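Local coordinates for putative type VI secretion protein (Escherichia coli, PDB 6SKI), which probably hydrolyses phospholipids as a Tle1-family toxic effector of the type VI secretion system, carried by binding the TTR domain of the VgrG spike, at residues A[97-101]-A[102-106]; A[161-164]-A[165-169]. All coordinates share one frame; numbering follows the deposited sequence.

Contact 1: A[97-101]-A[102-106]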
loop_
_atom_site.group_PDB
_atom_site.type_symbol
_atom_site.label_atom_id
_atom_site.label_comp_id
_atom_site.label_asym_id
_atom_site.label_seq_id
_atom_site.Cartn_x
_atom_site.Cartn_y
_atom_site.Cartn_z
ATOM N N GLY A 97 -12.447 3.272 -4.071
ATOM C CA GLY A 97 -12.175 1.871 -3.847
ATOM C C GLY A 97 -12.851 1.344 -2.599
ATOM O O GLY A 97 -13.553 2.052 -1.880
ATOM N N TYR A 98 -12.628 0.065 -2.349
ATOM C CA TYR A 98 -13.156 -0.622 -1.184
ATOM C C TYR A 98 -12.012 -0.903 -0.218
ATOM O O TYR A 98 -10.857 -0.562 -0.472
ATOM C CB TYR A 98 -13.870 -1.907 -1.607
ATOM C CG TYR A 98 -14.771 -2.515 -0.561
ATOM C CD1 TYR A 98 -15.745 -1.762 0.069
ATOM C CD2 TYR A 98 -14.657 -3.852 -0.218
ATOM C CE1 TYR A 98 -16.571 -2.320 1.019
ATOM C CE2 TYR A 98 -15.479 -4.418 0.727
ATOM C CZ TYR A 98 -16.434 -3.648 1.343
ATOM O OH TYR A 98 -17.256 -4.212 2.288
ATOM N N TYR A 99 -12.349 -1.525 0.905
ATOM C CA TYR A 99 -11.336 -1.902 1.878
ATOM C C TYR A 99 -10.336 -2.860 1.249
ATOM O O TYR A 99 -10.713 -3.823 0.577
ATOM C CB TYR A 99 -12.001 -2.548 3.089
ATOM C CG TYR A 99 -12.784 -1.577 3.931
ATOM C CD1 TYR A 99 -12.223 -0.382 4.346
ATOM C CD2 TYR A 99 -14.090 -1.851 4.304
ATOM C CE1 TYR A 99 -12.934 0.510 5.113
ATOM C CE2 TYR A 99 -14.812 -0.964 5.070
ATOM C CZ TYR A 99 -14.229 0.216 5.473
ATOM O OH TYR A 99 -14.944 1.106 6.239
ATOM N N SER A 100 -9.054 -2.591 1.465
ATOM C CA SER A 100 -8.003 -3.439 0.923
ATOM C C SER A 100 -7.781 -4.615 1.863
ATOM O O SER A 100 -8.460 -4.767 2.881
ATOM C CB SER A 100 -6.725 -2.637 0.713
ATOM O OG SER A 100 -6.539 -1.698 1.752
ATOM N N ASN A 101 -6.808 -5.457 1.543
ATOM C CA ASN A 101 -6.457 -6.565 2.413
ATOM C C ASN A 101 -5.577 -6.123 3.568
ATOM O O ASN A 101 -5.485 -6.838 4.568
ATOM C CB ASN A 101 -5.746 -7.658 1.615
ATOM C CG ASN A 101 -6.708 -8.605 0.945
ATOM O OD1 ASN A 101 -7.894 -8.625 1.259
ATOM N ND2 ASN A 101 -6.205 -9.392 0.007
ATOM N N ILE A 102 -4.951 -4.952 3.458
ATOM C CA ILE A 102 -4.217 -4.391 4.584
ATOM C C ILE A 102 -5.186 -3.923 5.658
ATOM O O ILE A 102 -4.921 -4.064 6.856
ATOM C CB ILE A 102 -3.297 -3.256 4.103
ATOM C CG1 ILE A 102 -2.266 -3.803 3.120
ATOM C CG2 ILE A 102 -2.611 -2.588 5.274
ATOM C CD1 ILE A 102 -1.401 -4.882 3.703
ATOM N N HIS A 103 -6.335 -3.387 5.249
ATOM C CA HIS A 103 -7.385 -3.050 6.202
ATOM C C HIS A 103 -7.830 -4.277 6.988
ATOM O O HIS A 103 -7.961 -4.233 8.215
ATOM C CB HIS A 103 -8.571 -2.431 5.465
ATOM C CG HIS A 103 -9.722 -2.087 6.355
ATOM N ND1 HIS A 103 -10.784 -2.940 6.557
ATOM C CD2 HIS A 103 -9.987 -0.977 7.082
ATOM C CE1 HIS A 103 -11.647 -2.377 7.383
ATOM N NE2 HIS A 103 -11.189 -1.184 7.713
ATOM N N TRP A 104 -8.059 -5.387 6.291
ATOM C CA TRP A 104 -8.546 -6.592 6.951
ATOM C C TRP A 104 -7.464 -7.229 7.807
ATOM O O TRP A 104 -7.756 -7.782 8.871
ATOM C CB TRP A 104 -9.065 -7.576 5.909
ATOM C CG TRP A 104 -10.247 -7.062 5.169
ATOM C CD1 TRP A 104 -10.353 -6.883 3.827
ATOM C CD2 TRP A 104 -11.497 -6.651 5.729
ATOM N NE1 TRP A 104 -11.589 -6.384 3.511
ATOM C CE2 TRP A 104 -12.312 -6.234 4.664
ATOM C CE3 TRP A 104 -12.006 -6.599 7.028
ATOM C CZ2 TRP A 104 -13.608 -5.770 4.856
ATOM C CZ3 TRP A 104 -13.289 -6.138 7.216
ATOM C CH2 TRP A 104 -14.076 -5.729 6.138
ATOM N N LEU A 105 -6.211 -7.174 7.356
ATOM C CA LEU A 105 -5.115 -7.663 8.182
ATOM C C LEU A 105 -4.969 -6.827 9.444
ATOM O O LEU A 105 -4.677 -7.362 10.518
ATOM C CB LEU A 105 -3.816 -7.653 7.382
ATOM C CG LEU A 105 -3.591 -8.803 6.407
ATOM C CD1 LEU A 105 -2.381 -8.512 5.553
ATOM C CD2 LEU A 105 -3.434 -10.121 7.124
ATOM N N ASN A 106 -5.160 -5.513 9.334
ATOM C CA ASN A 106 -5.138 -4.649 10.508
ATOM C C ASN A 106 -6.271 -5.001 11.462
ATOM O O ASN A 106 -6.067 -5.106 12.676
ATOM C CB ASN A 106 -5.218 -3.187 10.074
ATOM C CG ASN A 106 -4.941 -2.227 11.205
ATOM O OD1 ASN A 106 -3.797 -2.036 11.608
ATOM N ND2 ASN A 106 -5.992 -1.608 11.721
#
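Leu105 N donates to Asn101 O at 2.9 Å, and this bond sets the first turn of helix 101-108. One residue earlier, the bond from Trp104 N to Ser100 O is weak at 3.5 Å. Ser100 sits at the N-cap position, but its OG turns to Asp44 instead of capping the helix. Tyr99, still in the loop, lays its ring flat on the imidazole of His103 in a face-to-face stack, centroids 3.9 Å apart and planes only 9° off parallel. In His103 a chi1 near 180° (178°) turns the imidazole away from its own N and back over the tyrosine. Trp104 crosses the pair: an edge of Tyr99 is directed at the indole face, offset, with planes at 77° and CD2 of Tyr99 4.0 Å from CZ2 of Trp104. Near the plane of the indole, at its rim, lies Asn101 OD1, 4.0 Å from CD1 of Trp104, while ND2 of Asn101 bonds to Ala417 O. Helix 101-108 packs on Phe42 and Phe194 of neighbouring strands 22-43 and 184-195 and on Leu421 of helix 416-431, in what fits an α/β-hydrolase core. The three rings form an aromatic cluster spanning the junction of loop and helix, so that stack, crossed indole and backbone bonds together join the loop to the first turn.

Contact 2: A[161-164]-A[165-169]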
loop_
_atom_site.group_PDB
_atom_site.type_symbol
_atom_site.label_atom_id
_atom_site.label_comp_id
_atom_site.label_asym_id
_atom_site.label_seq_id
_atom_site.Cartn_x
_atom_site.Cartn_y
_atom_site.Cartn_z
ATOM N N THR A 161 7.062 6.065 5.361
ATOM C CA THR A 161 7.844 5.447 6.432
ATOM C C THR A 161 8.059 6.411 7.598
ATOM O O THR A 161 8.069 5.990 8.762
ATOM C CB THR A 161 9.177 4.932 5.897
ATOM O OG1 THR A 161 9.992 6.033 5.484
ATOM C CG2 THR A 161 8.943 3.997 4.731
ATOM N N ASP A 162 8.177 7.707 7.316
ATOM C CA ASP A 162 8.284 8.687 8.397
ATOM C C ASP A 162 6.978 8.794 9.181
ATOM O O ASP A 162 6.977 8.819 10.424
ATOM C CB ASP A 162 8.662 10.050 7.822
ATOM C CG ASP A 162 10.099 10.106 7.354
ATOM O OD1 ASP A 162 10.644 9.050 6.976
ATOM O OD2 ASP A 162 10.684 11.209 7.357
ATOM N N GLU A 163 5.855 8.849 8.463
ATOM C CA GLU A 163 4.554 8.793 9.115
ATOM C C GLU A 163 4.408 7.514 9.922
ATOM O O GLU A 163 3.775 7.513 10.981
ATOM C CB GLU A 163 3.443 8.903 8.069
ATOM C CG GLU A 163 2.103 8.344 8.513
ATOM C CD GLU A 163 0.969 8.732 7.588
ATOM O OE1 GLU A 163 -0.142 8.180 7.742
ATOM O OE2 GLU A 163 1.187 9.588 6.705
ATOM N N ALA A 164 5.011 6.425 9.450
ATOM C CA ALA A 164 4.993 5.177 10.198
ATOM C C ALA A 164 5.770 5.305 11.495
ATOM O O ALA A 164 5.387 4.721 12.507
ATOM C CB ALA A 164 5.560 4.044 9.349
ATOM N N MET A 165 6.877 6.047 11.482
ATOM C CA MET A 165 7.601 6.274 12.734
ATOM C C MET A 165 6.750 7.053 13.731
ATOM O O MET A 165 6.687 6.703 14.920
ATOM C CB MET A 165 8.914 7.011 12.480
ATOM C CG MET A 165 9.653 6.553 11.259
ATOM S SD MET A 165 10.779 5.208 11.625
ATOM C CE MET A 165 10.990 4.497 9.998
ATOM N N GLU A 166 6.083 8.110 13.268
ATOM C CA GLU A 166 5.219 8.864 14.180
ATOM C C GLU A 166 4.070 8.001 14.698
ATOM O O GLU A 166 3.700 8.073 15.879
ATOM C CB GLU A 166 4.685 10.127 13.507
ATOM C CG GLU A 166 5.744 11.182 13.233
ATOM C CD GLU A 166 6.070 11.338 11.764
ATOM O OE1 GLU A 166 7.272 11.335 11.423
ATOM O OE2 GLU A 166 5.130 11.479 10.954
ATOM N N ARG A 167 3.504 7.165 13.833
ATOM C CA ARG A 167 2.414 6.294 14.249
ATOM C C ARG A 167 2.903 5.189 15.182
ATOM O O ARG A 167 2.154 4.729 16.049
ATOM C CB ARG A 167 1.727 5.723 13.014
ATOM C CG ARG A 167 0.881 6.718 12.254
ATOM C CD ARG A 167 -0.571 6.627 12.681
ATOM N NE ARG A 167 -1.324 7.820 12.308
ATOM C CZ ARG A 167 -2.087 7.912 11.225
ATOM N NH1 ARG A 167 -2.204 6.879 10.403
ATOM N NH2 ARG A 167 -2.736 9.038 10.964
ATOM N N ILE A 168 4.154 4.753 15.023
ATOM C CA ILE A 168 4.758 3.820 15.969
ATOM C C ILE A 168 4.869 4.462 17.340
ATOM O O ILE A 168 4.585 3.830 18.365
ATOM C CB ILE A 168 6.138 3.364 15.462
ATOM C CG1 ILE A 168 5.999 2.298 14.383
ATOM C CG2 ILE A 168 6.989 2.841 16.606
ATOM C CD1 ILE A 168 7.230 2.161 13.528
ATOM N N THR A 169 5.282 5.728 17.378
ATOM C CA THR A 169 5.325 6.448 18.647
ATOM C C THR A 169 3.942 6.499 19.283
ATOM O O THR A 169 3.786 6.239 20.483
ATOM C CB THR A 169 5.872 7.859 18.433
ATOM O OG1 THR A 169 7.294 7.805 18.289
ATOM C CG2 THR A 169 5.530 8.755 19.605
#
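Four backbone bonds join the two halves of this α-helical stretch, each from an N-H to the carbonyl four residues back. Ile168 N to Ala164 O is 2.8 Å and Arg167 N to Glu163 O 2.9 Å; Met165 N to Thr161 O and Glu166 N to Asp162 O complete the set. The helix, 156-178, belongs to the crossover between parallel strands 121-128 and 184-195 in what fits an α/β-hydrolase core. Glu163 and Arg167, one turn apart, run side by side and make a long salt bridge, OE1 of Glu163 to NH1 of Arg167 at 3.6 Å. The carboxylate oxygen sits over a guanidinium face, planes 72° apart, so the attraction is one of charge without a directed N-H; NH1 bonds instead to Tyr127 O. One residue before Glu163, Asp162 OD1 makes a salt bridge to Arg209 of helix 198-211. On the buried side, Ala164 packs on Phe43 and Ile128, and Ile168 on Ile39, Ile41 and Phe206. Met165, which also touches Phe206 and Ile217, bends at chi2 (-89°), and its CE ends 3.5 Å from Thr161 O.

From the N terminus, contact 1 comes first, where the loop after helix 72-85 turns into helix 101-108. The chain then runs through strand 121-128 and helix 144-154 to reach contact 2 inside helix 156-178. The two lie in series, neither nesting nor crossing, and each spans only a helical turn or so, without closing a long loop. The centres of contacts 1 and 2 are 19 Å apart; the nearest atoms of contacts 1 and 2 are about 9 Å apart. What joins them is the central sheet: contact 1 rests on Phe42 of strand 22-43, whereas contact 2 packs on odd-numbered side chains of that strand, an alternation consistent with helices on opposite faces.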